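Local coordinates for uronate isomerase (Caulobacter crescentus, PDB 2Q01), which catalyses the isomerisation of D-glucuronate to D-fructuronate and of D-galacturonate to D-tagaturonate in bacterial uronate metabolism, at residues Val305-Pro310 with Ile358-Asp363. Numbering follows the deposited sequence.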
# COMPACT_ATOMS: atom_id res chain seq x y z
N VAL B 305 -23.49 16.35 10.77
CA VAL B 305 -22.20 15.97 10.19
C VAL B 305 -22.29 14.56 9.62
O VAL B 305 -22.75 13.64 10.28
CB VAL B 305 -21.06 16.08 11.23
CG1 VAL B 305 -19.81 15.44 10.72
CG2 VAL B 305 -20.79 17.54 11.56
N MET B 306 -21.87 14.40 8.37
CA MET B 306 -22.13 13.18 7.64
C MET B 306 -20.91 12.27 7.60
O MET B 306 -19.90 12.61 6.98
CB MET B 306 -22.57 13.56 6.24
CG MET B 306 -23.32 12.51 5.50
SD MET B 306 -23.88 13.25 3.97
CE MET B 306 -23.26 12.03 2.84
N GLN B 307 -21.00 11.11 8.24
CA GLN B 307 -19.90 10.13 8.18
C GLN B 307 -20.16 9.05 7.14
O GLN B 307 -21.16 8.35 7.19
CB GLN B 307 -19.68 9.48 9.54
CG GLN B 307 -19.53 10.44 10.70
CD GLN B 307 -19.48 9.72 12.03
OE1 GLN B 307 -20.50 9.54 12.69
NE2 GLN B 307 -18.29 9.30 12.43
N ILE B 308 -19.23 8.90 6.20
CA ILE B 308 -19.30 7.81 5.25
C ILE B 308 -18.30 6.70 5.60
O ILE B 308 -17.08 6.92 5.63
CB ILE B 308 -19.14 8.30 3.79
CG1 ILE B 308 -20.18 9.39 3.49
CG2 ILE B 308 -19.26 7.14 2.80
CD1 ILE B 308 -19.92 10.17 2.21
N HIS B 309 -18.84 5.52 5.89
CA HIS B 309 -18.10 4.30 6.21
C HIS B 309 -18.26 3.24 5.11
O HIS B 309 -18.99 2.27 5.30
CB HIS B 309 -18.64 3.70 7.51
CG HIS B 309 -18.12 4.35 8.76
ND1 HIS B 309 -18.84 5.28 9.47
CD2 HIS B 309 -16.96 4.17 9.43
CE1 HIS B 309 -18.14 5.67 10.52
NE2 HIS B 309 -17.00 5.01 10.53
N PRO B 310 -17.59 3.41 3.96
CA PRO B 310 -17.86 2.45 2.90
C PRO B 310 -16.88 1.28 2.81
O PRO B 310 -15.80 1.30 3.41
CB PRO B 310 -17.75 3.31 1.64
CG PRO B 310 -16.71 4.36 2.00
CD PRO B 310 -16.62 4.43 3.51
N ILE B 358 -17.25 13.49 6.76
CA ILE B 358 -16.07 12.80 7.28
C ILE B 358 -15.93 11.45 6.59
O ILE B 358 -16.82 10.60 6.70
CB ILE B 358 -16.12 12.62 8.82
CG1 ILE B 358 -16.37 13.96 9.51
CG2 ILE B 358 -14.82 11.99 9.32
CD1 ILE B 358 -16.56 13.85 11.00
N LEU B 359 -14.82 11.25 5.88
CA LEU B 359 -14.59 10.03 5.10
C LEU B 359 -13.73 9.02 5.85
O LEU B 359 -12.70 9.36 6.44
CB LEU B 359 -13.91 10.35 3.78
CG LEU B 359 -14.60 11.27 2.77
CD1 LEU B 359 -13.60 11.61 1.67
CD2 LEU B 359 -15.87 10.65 2.20
N PHE B 360 -14.17 7.77 5.80
CA PHE B 360 -13.47 6.65 6.42
C PHE B 360 -13.12 5.67 5.32
O PHE B 360 -13.67 5.76 4.22
CB PHE B 360 -14.37 5.97 7.44
CG PHE B 360 -14.51 6.72 8.73
CD1 PHE B 360 -15.35 7.81 8.83
CD2 PHE B 360 -13.80 6.31 9.85
CE1 PHE B 360 -15.48 8.50 10.02
CE2 PHE B 360 -13.93 7.00 11.05
CZ PHE B 360 -14.77 8.09 11.13
N THR B 361 -12.22 4.74 5.61
CA THR B 361 -11.87 3.71 4.65
C THR B 361 -11.49 2.39 5.34
O THR B 361 -11.08 2.37 6.50
CB THR B 361 -10.76 4.17 3.68
OG1 THR B 361 -10.88 3.47 2.44
CG2 THR B 361 -9.37 3.96 4.25
N LEU B 362 -11.65 1.30 4.60
CA LEU B 362 -11.17 -0.02 4.98
C LEU B 362 -10.02 -0.39 4.05
O LEU B 362 -9.37 -1.42 4.21
CB LEU B 362 -12.31 -1.03 4.86
CG LEU B 362 -12.91 -1.70 6.10
CD1 LEU B 362 -12.55 -1.00 7.38
CD2 LEU B 362 -14.42 -1.88 5.95
N ASP B 363 -9.78 0.49 3.08
CA ASP B 363 -8.76 0.32 2.08
C ASP B 363 -7.65 1.35 2.29
O ASP B 363 -7.74 2.48 1.80
CB ASP B 363 -9.39 0.48 0.69
CG ASP B 363 -8.50 -0.00 -0.43
OD1 ASP B 363 -7.44 -0.61 -0.16
OD2 ASP B 363 -8.87 0.23 -1.60
O HOH W 1 -13.30 1.23 2.31
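Three backbone hydrogen bonds join Val305-Pro310 to Ile358-Asp363 in parallel register. Ile358 is gripped at both ends: its N gives a nearly straight bond to Met306 O (2.8 Å), and its O accepts from Ile308 N (3.0 Å). The third, from Phe360 N to Ile308 O (3.0 Å), is more bent at the hydrogen (142°) although it arrives almost along the C=O axis. Farther on, a water takes over, donating to Pro310 O (2.7 Å) and accepting from Leu362 N (2.8 Å). Phe360 O is satisfied by the hydroxyl of Tyr338, and Thr361 OG1 accepts from Asp363 N in an ST turn.

Among the side chains, His309 and Phe360 lie alongside each other as a face-to-face stack, ring planes 26° apart, with His309 NE2 over the centre of the phenyl ring. The other imidazole nitrogen, ND1, is hydrogen-bonded to Asp251, which probably fixes the ring's rotation. The Gln307 amide, its OE1 bonded to Ser249, brings NE2 obliquely to Phe360 CE1 (3.8 Å). An alanine in place of Phe360 would remove this stacking surface and would probably leave the His309 imidazole less firmly placed. Val305 CG1 meets Ile358 CD1 at 3.6 Å. Strands 305-308 and 357-359 are thus central neighbours in a parallel sheet, an arrangement typical of the TIM-barrel core of the metallo-dependent hydrolase superfamily.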